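PDB 1F1E: histone fold protein from Methanopyrus kandleri, which probably binds and packages DNA, carrying two histone folds in a single chain that pairs with a second copy of itself. Local coordinates for residues T37-V42 and R89-R94; K64-V69 and N109-R114; E125-D128 and T134-G137. One frame throughout, in Å; residues are numbered along the deposited sequence.

Interaction 1: residues T37-V42 and R89-R94; sequences TMAEYV and RRILKR
Apolar packing carries this contact: Ile-91 on helix 85-94 meets the turn around Ala-39 and Glu-40 on helix 25-51. A chi1 of -63° turns Ile-91 CG1 anti to the carbonyl carbon and leaves CG2 anti to the backbone N, which sets the CG2 methyl against backbone atoms, 4.0 Å from Ala-39 O and 4.3 Å from Glu-40 CA. Ile-91 CD1, on the other branch, is a looser neighbour, 4.5 Å from Ala-39 CB. The closest pair of alpha carbons is Glu-40 CA and Ile-91 CA, 6.5 Å apart. The polar fringe is looser. Glu-40 reaches across almost fully extended toward Arg-94, but Arg-94 is modelled in two conformers, so this edge is doubtful; in one, Arg-94 NH1 is 5.2 Å from Glu-40 OE1, too far for a salt bridge. Any attraction would act at the solvent-exposed edge and probably be weak. No hydrogen bond joins the segments, although Ala-39 O accepts one from Tyr-108 OH of helix 102-129. The axes of these short segments cross at -57° with 9.4 Å at closest approach. Helix 102-129 completes the packing, since Tyr-108 also touches Ile-91 and Val-42. Ala-43, one turn beyond Ala-39, meets Ile-91 and Leu-92, while Leu-5 near the N terminus adds another contact to Ile-91.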
ATOM      1  N   THR A  37       0.196  -1.745 -14.958  1.00 12.32           N
ATOM      2  CA  THR A  37      -0.616  -0.897 -14.087  1.00 12.71           C
ATOM      3  C   THR A  37       0.083  -0.630 -12.768  1.00 11.57           C
ATOM      4  O   THR A  37       0.099   0.497 -12.287  1.00 12.10           O
ATOM      5  CB  THR A  37      -1.966  -1.609 -13.837  0.75 12.81           C
ATOM      6  OG1 THR A  37      -2.717  -1.598 -15.046  0.75 18.27           O
ATOM      7  CG2 THR A  37      -2.799  -0.906 -12.805  0.75 14.07           C
HETATM    8  N   MSE A  38       0.727  -1.704 -12.204  1.00 10.56           N
HETATM    9  CA  MSE A  38       1.534  -1.535 -11.005  1.00 10.64           C
HETATM   10  C   MSE A  38       2.704  -0.606 -11.245  1.00  9.82           C
HETATM   11  O   MSE A  38       2.984   0.248 -10.422  1.00 10.46           O
HETATM   12  CB  MSE A  38       2.010  -2.886 -10.483  1.00 10.75           C
HETATM   13  CG  MSE A  38       2.864  -2.786  -9.274  0.61 10.76           C
HETATM   14 SE   MSE A  38       4.636  -2.578  -9.583  0.61 10.09          SE
HETATM   15  CE  MSE A  38       5.095  -4.122 -10.332  0.61 12.52           C
ATOM     16  N   ALA A  39       3.393  -0.755 -12.348  1.00 10.71           N
ATOM     17  CA  ALA A  39       4.517   0.116 -12.645  1.00 10.25           C
ATOM     18  C   ALA A  39       4.071   1.558 -12.711  1.00  9.62           C
ATOM     19  O   ALA A  39       4.757   2.472 -12.221  1.00 10.21           O
ATOM     20  CB  ALA A  39       5.222  -0.307 -13.925  1.00 12.68           C
ATOM     21  N   GLU A  40       2.906   1.811 -13.334  1.00 11.08           N
ATOM     22  CA  GLU A  40       2.389   3.166 -13.430  1.00 11.60           C
ATOM     23  C   GLU A  40       1.997   3.707 -12.072  1.00 10.55           C
ATOM     24  O   GLU A  40       2.265   4.872 -11.766  1.00 12.30           O
ATOM     25  CB  GLU A  40       1.234   3.161 -14.445  1.00 14.25           C
ATOM     26  CG  GLU A  40       0.607   4.511 -14.609  1.00 16.59           C
ATOM     27  CD  GLU A  40      -0.213   4.680 -15.865  1.00 21.79           C
ATOM     28  OE1 GLU A  40      -0.408   3.711 -16.570  1.00 32.82           O
ATOM     29  OE2 GLU A  40      -0.593   5.811 -16.105  1.00 28.65           O
ATOM     30  N   TYR A  41       1.361   2.894 -11.265  1.00 10.68           N
ATOM     31  CA  TYR A  41       0.983   3.242  -9.934  1.00 10.82           C
ATOM     32  C   TYR A  41       2.210   3.663  -9.118  1.00 10.54           C
ATOM     33  O   TYR A  41       2.233   4.646  -8.412  1.00 11.82           O
ATOM     34  CB  TYR A  41       0.239   2.050  -9.294  1.00 12.19           C
ATOM     35  CG  TYR A  41       0.234   2.141  -7.785  1.00 11.94           C
ATOM     36  CD1 TYR A  41      -0.614   2.923  -7.034  1.00 14.10           C
ATOM     37  CD2 TYR A  41       1.118   1.363  -7.073  1.00 11.96           C
ATOM     38  CE1 TYR A  41      -0.532   2.922  -5.667  1.00 14.69           C
ATOM     39  CE2 TYR A  41       1.224   1.350  -5.691  1.00 12.78           C
ATOM     40  CZ  TYR A  41       0.358   2.158  -4.993  1.00 14.24           C
ATOM     41  OH  TYR A  41       0.440   2.160  -3.607  1.00 16.63           O
ATOM     42  N   VAL A  42       3.286   2.864  -9.236  1.00  9.69           N
ATOM     43  CA  VAL A  42       4.518   3.123  -8.515  1.00  9.84           C
ATOM     44  C   VAL A  42       5.145   4.404  -9.024  1.00 10.46           C
ATOM     45  O   VAL A  42       5.624   5.218  -8.255  1.00 11.95           O
ATOM     46  CB  VAL A  42       5.501   1.968  -8.579  1.00 10.48           C
ATOM     47  CG1 VAL A  42       6.799   2.329  -7.917  1.00 11.16           C
ATOM     48  CG2 VAL A  42       4.893   0.740  -7.878  1.00 11.31           C
ATOM     49  N   ARG A  89      12.264   4.931 -17.606  1.00 10.34           N
ATOM     50  CA  ARG A  89      12.314   6.381 -17.506  1.00 10.67           C
ATOM     51  C   ARG A  89      11.106   7.037 -18.152  1.00 11.84           C
ATOM     52  O   ARG A  89      10.641   8.057 -17.662  1.00 11.49           O
ATOM     53  CB  ARG A  89      13.601   6.905 -18.112  1.00 11.41           C
ATOM     54  CG  ARG A  89      13.743   8.399 -18.128  1.00 10.63           C
ATOM     55  CD  ARG A  89      13.909   8.944 -16.750  1.00 10.13           C
ATOM     56  NE  ARG A  89      13.917  10.393 -16.568  1.00 10.18           N
ATOM     57  CZ  ARG A  89      12.855  11.099 -16.304  1.00  9.40           C
ATOM     58  NH1 ARG A  89      11.607  10.579 -16.225  1.00 10.25           N
ATOM     59  NH2 ARG A  89      12.958  12.395 -16.135  1.00 12.30           N
ATOM     60  N   ARG A  90      10.600   6.450 -19.242  1.00 12.66           N
ATOM     61  CA  ARG A  90       9.442   7.006 -19.898  1.00 14.92           C
ATOM     62  C   ARG A  90       8.204   6.797 -19.056  1.00 13.35           C
ATOM     63  O   ARG A  90       7.310   7.688 -19.026  1.00 13.64           O
ATOM     64  CB  ARG A  90       9.267   6.392 -21.295  0.63 18.03           C
ATOM     65  CG  ARG A  90       8.150   7.001 -22.112  0.63 20.56           C
ATOM     66  CD  ARG A  90       8.683   8.217 -22.878  0.63 22.93           C
ATOM     67  NE  ARG A  90       7.636   8.606 -23.831  0.63 24.95           N
ATOM     68  CZ  ARG A  90       7.581   8.203 -25.072  0.63 24.97           C
ATOM     69  NH1 ARG A  90       8.472   7.396 -25.652  0.63 26.21           N
ATOM     70  NH2 ARG A  90       6.569   8.633 -25.819  0.63 26.76           N
ATOM     71  N   ILE A  91       8.119   5.704 -18.327  1.00 12.90           N
ATOM     72  CA  ILE A  91       6.970   5.553 -17.427  1.00 12.84           C
ATOM     73  C   ILE A  91       7.036   6.622 -16.377  1.00 11.49           C
ATOM     74  O   ILE A  91       6.038   7.263 -16.039  1.00 12.15           O
ATOM     75  CB  ILE A  91       6.992   4.149 -16.839  1.00 13.56           C
ATOM     76  CG1 ILE A  91       6.822   3.073 -17.926  1.00 14.40           C
ATOM     77  CG2 ILE A  91       5.937   3.994 -15.756  1.00 14.78           C
ATOM     78  CD1 ILE A  91       7.169   1.699 -17.413  1.00 17.63           C
ATOM     79  N   LEU A  92       8.223   6.900 -15.843  1.00  9.99           N
ATOM     80  CA  LEU A  92       8.355   7.956 -14.849  1.00  9.68           C
ATOM     81  C   LEU A  92       7.962   9.306 -15.459  1.00 10.45           C
ATOM     82  O   LEU A  92       7.307  10.113 -14.806  1.00 11.53           O
ATOM     83  CB  LEU A  92       9.774   7.930 -14.316  1.00  9.80           C
ATOM     84  CG  LEU A  92      10.130   6.767 -13.409  1.00  8.66           C
ATOM     85  CD1 LEU A  92      11.657   6.738 -13.119  1.00 11.93           C
ATOM     86  CD2 LEU A  92       9.395   6.766 -12.084  1.00 10.86           C
ATOM     87  N   LYS A  93       8.408   9.597 -16.695  1.00 10.83           N
ATOM     88  CA  LYS A  93       8.136  10.872 -17.400  1.00 11.35           C
ATOM     89  C   LYS A  93       6.621  10.982 -17.521  1.00 12.86           C
ATOM     90  O   LYS A  93       6.087  12.036 -17.236  1.00 15.46           O
ATOM     91  CB  LYS A  93       8.810  10.953 -18.784  1.00 13.98           C
ATOM     92  N   ARG A  94       5.946   9.911 -17.904  1.00 14.30           N
ATOM     93  CA  ARG A  94       4.468   9.968 -18.012  1.00 18.41           C
ATOM     94  C   ARG A  94       3.758  10.245 -16.693  1.00 18.83           C
ATOM     95  O   ARG A  94       2.666  10.818 -16.757  1.00 24.35           O
ATOM     96  CB  ARG A  94       3.917   8.664 -18.552  0.55 20.20           C
ATOM     97  CG  ARG A  94       2.406   8.528 -18.692  0.55 21.08           C
ATOM     98  CD  ARG A  94       2.115   7.140 -19.315  0.55 24.82           C
ATOM     99  NE  ARG A  94       3.101   6.795 -20.343  0.55 26.02           N
ATOM    100  CZ  ARG A  94       3.765   5.685 -20.593  0.55 26.95           C
ATOM    101  NH1 ARG A  94       3.569   4.617 -19.833  0.55 28.32           N
ATOM    102  NH2 ARG A  94       4.648   5.547 -21.602  0.55 29.66           N
TER

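Interaction 2: residues K64-V69 and N109-R114; sequences KALADV and NKLICR
Leu-111 on the long helix 102-129 meets Leu-66 and Ala-67 on helix 60-70, within the intertwined helical core of a histone handshake built from two histone-fold sequences in one chain. One forked side chain does nearly all the work. A chi1 of 179° places Leu-111 CG opposite the backbone N and carries the fork out toward helix 60-70, where its two methyls part to meet successive residues. CD1 lies against the methyl and alpha carbon of Ala-67, 3.9 Å from Ala-67 CB and 4.1 Å from Ala-67 CA. CD2 reaches the base of the neighbouring side chain, 4.1 Å from Leu-66 CB. Leu-66 therefore takes part through its beta carbon, while its side chain also packs on Val-42, Ala-45 and Val-49 of helix 25-51 and on Val-69 of the second subunit. Val-42 also touches Leu-111, so the two leucines share a neighbour on helix 25-51. Ala-67, with only a methyl to offer, lets Leu-111 approach the backbone of helix 60-70; the nearest alpha carbons, Ala-67 CA and Leu-111 CA, are 6.8 Å apart. Arg-114, one turn further along helix 102-129, turns to other partners, forming salt bridges with Glu-117 and Glu-121. Between the segments the contact is wholly aliphatic, without a hydrogen bond or ion pair, so its hold comes from dispersion and the burial of methyl groups, and the fit depends on shape rather than on directed bonds.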
ATOM      1  N   LYS A  64      13.145   4.733  -2.140  1.00 21.44           N
ATOM      2  CA  LYS A  64      13.298   3.974  -0.911  1.00 23.33           C
ATOM      3  C   LYS A  64      12.105   4.162   0.007  1.00 25.46           C
ATOM      4  O   LYS A  64      11.576   3.217   0.637  1.00 25.87           O
ATOM      5  CB  LYS A  64      14.623   4.404  -0.291  1.00 27.64           C
ATOM      6  N   ALA A  65      11.611   5.390   0.072  1.00 27.53           N
ATOM      7  CA  ALA A  65      10.377   5.594   0.841  1.00 28.84           C
ATOM      8  C   ALA A  65       9.222   4.781   0.288  1.00 25.13           C
ATOM      9  O   ALA A  65       8.511   4.193   1.092  1.00 29.05           O
ATOM     10  CB  ALA A  65      10.015   7.072   0.877  1.00 31.76           C
ATOM     11  N   LEU A  66       9.028   4.656  -1.008  1.00 21.81           N
ATOM     12  CA  LEU A  66       7.916   3.905  -1.533  1.00 20.07           C
ATOM     13  C   LEU A  66       8.093   2.427  -1.211  1.00 18.99           C
ATOM     14  O   LEU A  66       7.146   1.721  -0.917  1.00 21.46           O
ATOM     15  CB  LEU A  66       7.743   3.994  -3.061  1.00 20.95           C
ATOM     16  CG  LEU A  66       7.215   5.212  -3.767  1.00 21.15           C
ATOM     17  CD1 LEU A  66       7.185   4.956  -5.250  1.00 20.22           C
ATOM     18  CD2 LEU A  66       5.847   5.590  -3.191  1.00 26.30           C
ATOM     19  N   ALA A  67       9.296   1.928  -1.358  1.00 17.07           N
ATOM     20  CA  ALA A  67       9.538   0.512  -1.023  1.00 16.84           C
ATOM     21  C   ALA A  67       9.218   0.233   0.423  1.00 19.85           C
ATOM     22  O   ALA A  67       8.639  -0.830   0.652  1.00 19.11           O
ATOM     23  CB  ALA A  67      10.961   0.099  -1.316  1.00 18.74           C
ATOM     24  N   ASP A  68       9.561   1.184   1.287  1.00 22.77           N
ATOM     25  CA  ASP A  68       9.346   0.950   2.735  1.00 26.44           C
ATOM     26  C   ASP A  68       7.854   0.994   2.896  1.00 24.14           C
ATOM     27  O   ASP A  68       7.233   0.088   3.562  1.00 27.24           O
ATOM     28  CB  ASP A  68      10.269   1.802   3.589  0.66 27.24           C
ATOM     29  CG  ASP A  68      10.271   3.248   3.988  0.66 24.90           C
ATOM     30  N   VAL A  69       7.066   1.870   2.270  1.00 25.48           N
ATOM     31  CA  VAL A  69       5.640   1.833   2.554  1.00 28.81           C
ATOM     32  C   VAL A  69       4.877   0.710   1.844  1.00 25.04           C
ATOM     33  O   VAL A  69       3.900   0.144   2.343  1.00 26.51           O
ATOM     34  CB  VAL A  69       4.852   3.143   2.318  1.00 30.00           C
ATOM     35  CG1 VAL A  69       5.721   4.391   2.512  1.00 31.86           C
ATOM     36  CG2 VAL A  69       4.155   3.026   0.966  1.00 37.18           C
ATOM     37  N   ASN A 109      13.415   0.895 -11.132  1.00  9.20           N
ATOM     38  CA  ASN A 109      13.460  -0.358 -11.861  1.00  9.74           C
ATOM     39  C   ASN A 109      13.583  -1.554 -10.918  1.00  9.86           C
ATOM     40  O   ASN A 109      12.778  -2.503 -11.042  1.00 10.31           O
ATOM     41  CB  ASN A 109      14.647  -0.283 -12.832  1.00  9.81           C
ATOM     42  CG  ASN A 109      14.489  -1.118 -14.064  1.00 10.16           C
ATOM     43  OD1 ASN A 109      13.570  -1.886 -14.257  1.00 12.57           O
ATOM     44  ND2 ASN A 109      15.480  -0.913 -14.942  1.00 13.06           N
ATOM     45  N   LYS A 110      14.497  -1.496  -9.967  1.00  9.52           N
ATOM     46  CA  LYS A 110      14.584  -2.611  -9.002  1.00 10.25           C
ATOM     47  C   LYS A 110      13.319  -2.777  -8.211  1.00  9.62           C
ATOM     48  O   LYS A 110      12.909  -3.893  -7.939  1.00 10.61           O
ATOM     49  CB  LYS A 110      15.757  -2.329  -8.036  1.00 11.09           C
ATOM     50  CG  LYS A 110      17.103  -2.545  -8.691  1.00 12.66           C
ATOM     51  CD  LYS A 110      18.307  -2.334  -7.442  1.00 21.38           C
ATOM     52  N   LEU A 111      12.641  -1.692  -7.864  1.00  9.34           N
ATOM     53  CA  LEU A 111      11.403  -1.801  -7.121  1.00  8.32           C
ATOM     54  C   LEU A 111      10.349  -2.516  -7.945  1.00  9.94           C
ATOM     55  O   LEU A 111       9.686  -3.402  -7.416  1.00  9.87           O
ATOM     56  CB  LEU A 111      10.963  -0.395  -6.735  1.00  8.69           C
ATOM     57  CG  LEU A 111       9.658  -0.232  -5.954  1.00  9.73           C
ATOM     58  CD1 LEU A 111       9.608  -1.142  -4.727  1.00 13.98           C
ATOM     59  CD2 LEU A 111       9.398   1.207  -5.555  1.00 11.83           C
ATOM     60  N   ILE A 112      10.081  -2.107  -9.165  1.00  9.28           N
ATOM     61  CA  ILE A 112       9.000  -2.733  -9.895  1.00  9.41           C
ATOM     62  C   ILE A 112       9.369  -4.159 -10.246  1.00 10.38           C
ATOM     63  O   ILE A 112       8.509  -5.033 -10.308  1.00 11.45           O
ATOM     64  CB  ILE A 112       8.561  -1.884 -11.108  1.00  8.92           C
ATOM     65  CG1 ILE A 112       9.591  -1.719 -12.197  1.00  9.87           C
ATOM     66  CG2 ILE A 112       8.027  -0.540 -10.647  1.00 10.28           C
ATOM     67  CD1 ILE A 112       9.071  -1.065 -13.463  1.00 11.67           C
ATOM     68  N   CYS A 113      10.644  -4.433 -10.530  1.00 10.07           N
ATOM     69  CA  CYS A 113      11.021  -5.800 -10.858  1.00 10.70           C
ATOM     70  C   CYS A 113      10.971  -6.700  -9.620  1.00 10.59           C
ATOM     71  O   CYS A 113      10.422  -7.803  -9.748  1.00 11.14           O
ATOM     72  CB  CYS A 113      12.383  -5.809 -11.519  1.00 11.79           C
ATOM     73  SG  CYS A 113      12.420  -5.007 -13.127  1.00 13.73           S
ATOM     74  N   ARG A 114      11.510  -6.201  -8.520  1.00 10.40           N
ATOM     75  CA  ARG A 114      11.452  -6.986  -7.308  1.00 10.39           C
ATOM     76  C   ARG A 114      10.004  -7.200  -6.897  1.00  9.88           C
ATOM     77  O   ARG A 114       9.617  -8.281  -6.455  1.00 10.51           O
ATOM     78  CB  ARG A 114      12.208  -6.332  -6.182  1.00 12.11           C
ATOM     79  CG  ARG A 114      12.085  -7.013  -4.840  1.00 11.26           C
ATOM     80  CD  ARG A 114      12.624  -8.452  -4.824  1.00 14.40           C
ATOM     81  NE  ARG A 114      12.215  -9.063  -3.607  1.00 15.59           N
ATOM     82  CZ  ARG A 114      11.877 -10.308  -3.332  1.00 17.88           C
ATOM     83  NH1 ARG A 114      11.913 -11.220  -4.272  1.00 21.04           N
ATOM     84  NH2 ARG A 114      11.502 -10.619  -2.106  1.00 24.18           N
TER

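Interaction 3: residues E125-D128 and T134-G137; sequences EYAD and TVQG
Ala-127, near the end of helix 102-129, points its methyl at the short strand 134-135 and meets a side chain and a backbone carbonyl there. Val-135 supplies the side chain. Its chi1 of 169° sets CG1 anti to the backbone N and CG2 anti to the carbonyl carbon; it is CG2, beside the backbone N, that comes within 4.1 Å of Ala-127 CB. Thr-134 takes part through its backbone instead: its side chain is directed away from the helix, and Thr-134 O lies 3.8 Å from Ala-127 CB. The methyl faces both from one side, the carbonyl oxygen and the valine branch standing next to each other on the strand, with Ala-127 CA and Val-135 CA 5.5 Å apart. Strand 134-135 pairs in parallel with strand 22-23, the small loop-to-loop bridge characteristic of histone-fold pairs; Val-135 makes backbone hydrogen bonds with Arg-22 and Ser-24, and its side chain packs on Leu-23 and Arg-21. Beyond the strand, Gln-136 occupies the N-cap position of helix 137-147, where its backbone N is hydrogen-bonded to Asp-139 OD2. Asp-139 also touches Ala-127.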
ATOM      1  N   GLU A 125       3.198 -19.530  -3.607  1.00 18.45           N
ATOM      2  CA  GLU A 125       2.727 -19.970  -2.310  1.00 20.00           C
ATOM      3  C   GLU A 125       1.271 -20.403  -2.377  1.00 18.91           C
ATOM      4  O   GLU A 125       0.861 -21.412  -1.787  1.00 19.47           O
ATOM      5  CB  GLU A 125       2.971 -18.838  -1.291  1.00 21.27           C
ATOM      6  CG  GLU A 125       2.269 -19.088   0.033  1.00 22.00           C
ATOM      7  CD  GLU A 125       2.488 -17.969   1.031  1.00 24.87           C
ATOM      8  OE1 GLU A 125       3.018 -16.877   0.763  1.00 24.70           O
ATOM      9  OE2 GLU A 125       2.069 -18.250   2.178  1.00 31.79           O
ATOM     10  N   TYR A 126       0.451 -19.679  -3.129  1.00 18.25           N
ATOM     11  CA  TYR A 126      -0.951 -20.106  -3.281  1.00 18.76           C
ATOM     12  C   TYR A 126      -1.075 -21.390  -4.082  1.00 19.58           C
ATOM     13  O   TYR A 126      -1.922 -22.241  -3.773  1.00 19.78           O
ATOM     14  CB  TYR A 126      -1.759 -18.988  -3.880  1.00 19.11           C
ATOM     15  CG  TYR A 126      -2.096 -17.840  -2.931  1.00 20.79           C
ATOM     16  CD1 TYR A 126      -2.756 -18.115  -1.702  1.00 23.99           C
ATOM     17  CD2 TYR A 126      -1.763 -16.545  -3.196  1.00 19.86           C
ATOM     18  CE1 TYR A 126      -3.035 -17.033  -0.864  1.00 25.40           C
ATOM     19  CE2 TYR A 126      -2.064 -15.484  -2.353  1.00 19.53           C
ATOM     20  CZ  TYR A 126      -2.703 -15.740  -1.172  1.00 23.11           C
ATOM     21  OH  TYR A 126      -3.011 -14.715  -0.332  1.00 26.24           O
ATOM     22  N   ALA A 127      -0.224 -21.560  -5.106  1.00 19.07           N
ATOM     23  CA  ALA A 127      -0.295 -22.834  -5.812  1.00 20.58           C
ATOM     24  C   ALA A 127       0.083 -23.985  -4.899  1.00 22.83           C
ATOM     25  O   ALA A 127      -0.502 -25.069  -4.935  1.00 24.56           O
ATOM     26  CB  ALA A 127       0.655 -22.762  -6.979  1.00 18.47           C
ATOM     27  N   ASP A 128       1.129 -23.785  -4.109  1.00 23.02           N
ATOM     28  CA  ASP A 128       1.497 -24.803  -3.115  1.00 25.59           C
ATOM     29  C   ASP A 128       0.321 -25.160  -2.252  1.00 28.50           C
ATOM     30  O   ASP A 128       0.091 -26.313  -1.923  1.00 31.05           O
ATOM     31  CB  ASP A 128       2.596 -24.196  -2.247  1.00 26.88           C
ATOM     32  CG  ASP A 128       3.963 -24.184  -2.901  1.00 28.59           C
ATOM     33  OD1 ASP A 128       4.086 -24.729  -4.034  1.00 28.80           O
ATOM     34  OD2 ASP A 128       4.913 -23.647  -2.280  1.00 29.59           O
ATOM     35  N   THR A 134       1.501 -25.954 -11.001  1.00 29.49           N
ATOM     36  CA  THR A 134       1.470 -24.806 -11.905  1.00 27.22           C
ATOM     37  C   THR A 134       0.747 -23.636 -11.238  1.00 24.89           C
ATOM     38  O   THR A 134      -0.259 -23.833 -10.555  1.00 22.35           O
ATOM     39  CB  THR A 134       0.916 -25.021 -13.345  1.00 29.79           C
ATOM     40  OG1 THR A 134      -0.424 -24.555 -13.504  1.00 38.96           O
ATOM     41  CG2 THR A 134       1.044 -26.474 -13.643  1.00 28.11           C
ATOM     42  N   VAL A 135       1.382 -22.479 -11.473  1.00 22.32           N
ATOM     43  CA  VAL A 135       0.831 -21.240 -10.987  1.00 20.73           C
ATOM     44  C   VAL A 135      -0.203 -20.841 -12.034  1.00 20.94           C
ATOM     45  O   VAL A 135       0.091 -20.754 -13.253  1.00 24.44           O
ATOM     46  CB  VAL A 135       1.939 -20.201 -10.825  1.00 20.51           C
ATOM     47  CG1 VAL A 135       1.337 -18.824 -10.564  1.00 23.07           C
ATOM     48  CG2 VAL A 135       2.865 -20.694  -9.724  1.00 21.40           C
ATOM     49  N   GLN A 136      -1.406 -20.643 -11.525  1.00 21.37           N
ATOM     50  CA  GLN A 136      -2.623 -20.387 -12.284  1.00 23.25           C
ATOM     51  C   GLN A 136      -3.130 -18.990 -12.054  1.00 20.11           C
ATOM     52  O   GLN A 136      -2.666 -18.313 -11.099  1.00 19.09           O
ATOM     53  CB  GLN A 136      -3.607 -21.472 -11.832  1.00 24.93           C
ATOM     54  CG  GLN A 136      -3.049 -22.815 -12.386  1.00 27.16           C
ATOM     55  CD  GLN A 136      -3.977 -23.974 -12.187  1.00 29.46           C
ATOM     56  OE1 GLN A 136      -3.860 -24.999 -12.870  1.00 36.14           O
ATOM     57  NE2 GLN A 136      -4.900 -23.842 -11.245  1.00 35.70           N
ATOM     58  N   GLY A 137      -4.015 -18.522 -12.895  1.00 19.71           N
ATOM     59  CA  GLY A 137      -4.493 -17.161 -12.810  1.00 18.93           C
ATOM     60  C   GLY A 137      -5.061 -16.903 -11.408  1.00 18.17           C
ATOM     61  O   GLY A 137      -4.790 -15.781 -10.903  1.00 17.22           O
TER

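From the N terminus the chain first passes 37-42 on helix 25-51, then 64-69 on helix 60-70. Segment 89-94 returns to the first of these and closes interaction 1; 109-114 then returns to the second and closes interaction 2. Their loops cross, and the two contacts also touch where Ala-39 packs on Ile-112, making one continuous core in which helices 25-51, 60-70, 85-94 and 102-129 meet across both histone-fold sequences. Interaction 3 follows in series as a short local closure, bringing 134-137 back onto 125-128. It shares helix 102-129 with interaction 2, but their centres are 24 Å apart, on opposite sides of the chain's centre.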